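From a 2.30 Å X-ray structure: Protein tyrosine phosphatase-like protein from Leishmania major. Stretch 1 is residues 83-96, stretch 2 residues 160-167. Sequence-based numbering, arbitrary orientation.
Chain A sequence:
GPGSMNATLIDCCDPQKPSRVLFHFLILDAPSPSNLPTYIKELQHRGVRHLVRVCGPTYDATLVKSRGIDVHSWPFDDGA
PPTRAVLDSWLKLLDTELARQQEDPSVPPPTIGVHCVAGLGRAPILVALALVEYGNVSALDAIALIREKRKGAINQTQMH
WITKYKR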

# COMPACT_ATOMS: atom_id res chain seq x y z
N THR A 83 -7.53 -5.93 -10.30
CA THR A 83 -8.20 -7.19 -10.61
C THR A 83 -8.62 -7.91 -9.32
O THR A 83 -8.18 -7.58 -8.20
CB THR A 83 -7.31 -8.13 -11.44
OG1 THR A 83 -6.17 -8.51 -10.65
CG2 THR A 83 -6.83 -7.46 -12.70
N ARG A 84 -9.52 -8.86 -9.47
CA ARG A 84 -9.95 -9.68 -8.34
C ARG A 84 -8.78 -10.46 -7.71
O ARG A 84 -8.72 -10.60 -6.50
CB ARG A 84 -11.06 -10.65 -8.78
CG ARG A 84 -11.82 -11.37 -7.65
CD ARG A 84 -12.29 -10.44 -6.53
NE ARG A 84 -13.56 -9.76 -6.82
CZ ARG A 84 -14.33 -9.18 -5.90
NH1 ARG A 84 -13.99 -9.17 -4.61
NH2 ARG A 84 -15.47 -8.59 -6.27
N ALA A 85 -7.86 -10.95 -8.54
CA ALA A 85 -6.66 -11.66 -8.04
C ALA A 85 -5.76 -10.76 -7.16
O ALA A 85 -5.33 -11.15 -6.08
CB ALA A 85 -5.86 -12.24 -9.21
N VAL A 86 -5.50 -9.54 -7.62
CA VAL A 86 -4.68 -8.59 -6.84
C VAL A 86 -5.35 -8.23 -5.53
O VAL A 86 -4.70 -8.16 -4.49
CB VAL A 86 -4.41 -7.28 -7.60
CG1 VAL A 86 -3.76 -6.24 -6.68
CG2 VAL A 86 -3.53 -7.56 -8.81
N LEU A 87 -6.66 -8.00 -5.61
CA LEU A 87 -7.44 -7.59 -4.45
C LEU A 87 -7.42 -8.67 -3.37
O LEU A 87 -7.20 -8.38 -2.19
CB LEU A 87 -8.89 -7.33 -4.86
CG LEU A 87 -9.88 -7.10 -3.72
CD1 LEU A 87 -9.52 -5.84 -2.99
CD2 LEU A 87 -11.33 -7.06 -4.22
N ASP A 88 -7.67 -9.91 -3.79
CA ASP A 88 -7.67 -11.04 -2.86
C ASP A 88 -6.28 -11.25 -2.25
O ASP A 88 -6.18 -11.57 -1.08
CB ASP A 88 -8.18 -12.31 -3.55
CG ASP A 88 -9.69 -12.27 -3.80
OD1 ASP A 88 -10.40 -11.45 -3.15
OD2 ASP A 88 -10.19 -13.05 -4.65
N SER A 89 -5.24 -11.05 -3.04
CA SER A 89 -3.86 -11.21 -2.55
C SER A 89 -3.52 -10.12 -1.53
O SER A 89 -2.82 -10.38 -0.57
CB SER A 89 -2.87 -11.16 -3.71
OG SER A 89 -2.80 -12.41 -4.41
N TRP A 90 -4.04 -8.92 -1.77
CA TRP A 90 -3.84 -7.75 -0.92
C TRP A 90 -4.52 -7.95 0.40
O TRP A 90 -3.90 -7.77 1.45
CB TRP A 90 -4.40 -6.51 -1.64
CG TRP A 90 -4.30 -5.14 -0.97
CD1 TRP A 90 -5.32 -4.25 -0.83
CD2 TRP A 90 -3.13 -4.48 -0.47
NE1 TRP A 90 -4.87 -3.09 -0.24
CE2 TRP A 90 -3.52 -3.21 -0.01
CE3 TRP A 90 -1.79 -4.83 -0.36
CZ2 TRP A 90 -2.63 -2.30 0.55
CZ3 TRP A 90 -0.90 -3.93 0.21
CH2 TRP A 90 -1.32 -2.68 0.65
N LEU A 91 -5.78 -8.36 0.37
CA LEU A 91 -6.52 -8.61 1.59
C LEU A 91 -5.91 -9.78 2.37
O LEU A 91 -5.87 -9.76 3.61
CB LEU A 91 -8.01 -8.90 1.31
CG LEU A 91 -8.87 -7.81 0.66
CD1 LEU A 91 -10.24 -8.42 0.25
CD2 LEU A 91 -9.06 -6.62 1.56
N LYS A 92 -5.42 -10.79 1.65
CA LYS A 92 -4.78 -11.95 2.30
C LYS A 92 -3.55 -11.50 3.10
O LYS A 92 -3.38 -11.90 4.26
CB LYS A 92 -4.37 -13.02 1.29
CG LYS A 92 -3.63 -14.23 1.92
CD LYS A 92 -4.56 -15.09 2.77
CE LYS A 92 -3.87 -16.33 3.30
NZ LYS A 92 -4.84 -17.43 3.60
N LEU A 93 -2.72 -10.68 2.47
CA LEU A 93 -1.53 -10.11 3.10
C LEU A 93 -1.89 -9.26 4.33
O LEU A 93 -1.26 -9.36 5.37
CB LEU A 93 -0.76 -9.24 2.09
CG LEU A 93 0.40 -8.38 2.60
CD1 LEU A 93 1.57 -9.23 3.11
CD2 LEU A 93 0.88 -7.43 1.53
N LEU A 94 -2.91 -8.43 4.20
CA LEU A 94 -3.30 -7.54 5.29
C LEU A 94 -3.96 -8.29 6.45
O LEU A 94 -3.73 -7.97 7.61
CB LEU A 94 -4.22 -6.42 4.75
CG LEU A 94 -3.54 -5.46 3.75
CD1 LEU A 94 -4.43 -4.26 3.40
CD2 LEU A 94 -2.19 -4.98 4.23
N ASP A 95 -4.78 -9.29 6.13
CA ASP A 95 -5.36 -10.18 7.12
C ASP A 95 -4.25 -10.87 7.92
O ASP A 95 -4.35 -11.02 9.13
CB ASP A 95 -6.23 -11.28 6.47
CG ASP A 95 -7.57 -10.75 5.93
OD1 ASP A 95 -7.91 -9.56 6.18
OD2 ASP A 95 -8.27 -11.52 5.23
N THR A 96 -3.19 -11.29 7.23
CA THR A 96 -2.12 -12.05 7.85
C THR A 96 -1.32 -11.16 8.78
O THR A 96 -0.95 -11.55 9.88
CB THR A 96 -1.18 -12.67 6.79
OG1 THR A 96 -1.93 -13.54 5.93
CG2 THR A 96 -0.04 -13.45 7.44
N HIS A 160 -15.22 4.81 -9.09
CA HIS A 160 -16.45 4.03 -9.18
C HIS A 160 -16.30 2.67 -8.51
O HIS A 160 -17.16 2.24 -7.75
CB HIS A 160 -16.90 3.87 -10.64
CG HIS A 160 -17.66 5.05 -11.18
ND1 HIS A 160 -17.36 5.65 -12.39
CD2 HIS A 160 -18.72 5.74 -10.67
CE1 HIS A 160 -18.20 6.66 -12.60
NE2 HIS A 160 -19.03 6.73 -11.58
N TRP A 161 -15.18 2.00 -8.79
CA TRP A 161 -14.92 0.66 -8.26
C TRP A 161 -14.84 0.63 -6.74
O TRP A 161 -15.39 -0.26 -6.11
CB TRP A 161 -13.63 0.10 -8.87
CG TRP A 161 -13.20 -1.18 -8.27
CD1 TRP A 161 -13.63 -2.44 -8.60
CD2 TRP A 161 -12.26 -1.35 -7.21
NE1 TRP A 161 -13.00 -3.37 -7.82
CE2 TRP A 161 -12.16 -2.73 -6.95
CE3 TRP A 161 -11.49 -0.46 -6.45
CZ2 TRP A 161 -11.31 -3.24 -5.96
CZ3 TRP A 161 -10.64 -0.97 -5.47
CH2 TRP A 161 -10.57 -2.35 -5.23
N ILE A 162 -14.14 1.60 -6.15
CA ILE A 162 -14.03 1.66 -4.69
C ILE A 162 -15.35 2.05 -4.02
O ILE A 162 -15.65 1.59 -2.92
CB ILE A 162 -12.84 2.53 -4.21
CG1 ILE A 162 -12.48 2.11 -2.77
CG2 ILE A 162 -13.15 4.00 -4.33
CD1 ILE A 162 -11.18 2.68 -2.24
N THR A 163 -16.16 2.87 -4.69
CA THR A 163 -17.50 3.21 -4.20
C THR A 163 -18.45 2.01 -4.19
O THR A 163 -19.40 1.96 -3.41
CB THR A 163 -18.12 4.32 -5.07
OG1 THR A 163 -17.41 5.54 -4.84
CG2 THR A 163 -19.61 4.52 -4.78
N LYS A 164 -18.17 1.05 -5.07
CA LYS A 164 -19.02 -0.14 -5.27
C LYS A 164 -18.60 -1.38 -4.46
O LYS A 164 -19.39 -2.31 -4.28
CB LYS A 164 -19.05 -0.49 -6.77
CG LYS A 164 -20.34 -0.14 -7.47
CD LYS A 164 -21.33 -1.33 -7.54
CE LYS A 164 -20.79 -2.46 -8.41
NZ LYS A 164 -21.66 -3.67 -8.32
N TYR A 165 -17.35 -1.39 -3.99
CA TYR A 165 -16.75 -2.57 -3.33
C TYR A 165 -17.41 -3.01 -2.04
O TYR A 165 -17.63 -2.22 -1.11
CB TYR A 165 -15.25 -2.31 -3.04
CG TYR A 165 -14.58 -3.22 -2.02
CD1 TYR A 165 -13.94 -4.39 -2.41
CD2 TYR A 165 -14.56 -2.88 -0.66
CE1 TYR A 165 -13.33 -5.21 -1.47
CE2 TYR A 165 -13.94 -3.69 0.27
CZ TYR A 165 -13.33 -4.86 -0.14
OH TYR A 165 -12.73 -5.67 0.81
N LYS A 166 -17.70 -4.31 -1.98
CA LYS A 166 -17.73 -5.02 -0.69
C LYS A 166 -17.15 -6.43 -0.80
O LYS A 166 -17.26 -7.08 -1.84
CB LYS A 166 -19.11 -4.99 -0.01
CG LYS A 166 -19.17 -4.02 1.19
CD LYS A 166 -17.80 -3.63 1.78
CE LYS A 166 -17.69 -2.16 2.10
NZ LYS A 166 -18.14 -1.87 3.50
N ARG A 167 -16.53 -6.87 0.30
CA ARG A 167 -15.58 -8.02 0.33
C ARG A 167 -15.59 -8.90 -0.92
O ARG A 167 -14.78 -8.71 -1.83
CB ARG A 167 -15.81 -8.91 1.56
CG ARG A 167 -14.99 -8.52 2.86
CD ARG A 167 -13.83 -9.51 3.14
NE ARG A 167 -12.97 -9.06 4.25
CZ ARG A 167 -11.68 -9.37 4.41
NH1 ARG A 167 -11.04 -10.17 3.56
NH2 ARG A 167 -11.02 -8.88 5.46
OXT ARG A 167 -16.41 -9.81 -1.04
O HOH W 1 -16.49 -6.00 -4.41

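The C-terminal residue, Arg 167, is held to the helix of residues 84-96 at both of its charged ends. Its guanidinium forms a salt bridge with Asp 95, in which Arg 167 NH2 donates to Asp 95 OD1 at 3.3 Å; the N-H...O angle of 173° is nearly straight, and the carboxylate oxygen lies at the guanidinium edge, near its plane, where the N-H bonds point. At the other end, Arg 84 NH1 donates to the terminal carboxylate oxygen Arg 167 O at 2.9 Å, a shorter but more bent bond (137°). Arg 84 and Asp 95 lie eleven residues apart, about three helical turns, so Arg 167 reaches along about three turns of the helix; although its CA-to-CB bond points away, the end of the side chain comes nearer. Water 1 adds a bridge, donating to Lys 166 O at 2.9 Å and accepting a weak bond from Arg 84 NH2 at 3.3 Å. Between the polar ends, Leu 87 and Leu 91, one turn apart, point toward the second stretch. Leu 87 CD2 packs at the ring edges of Tyr 165 and Trp 161, 3.9 Å from Tyr 165 CE1 and 4.2 Å from Trp 161 CZ2. Leu 91 CD1 lies 3.8 Å from Tyr 165 OH and 3.8 Å from Arg 167 NH1.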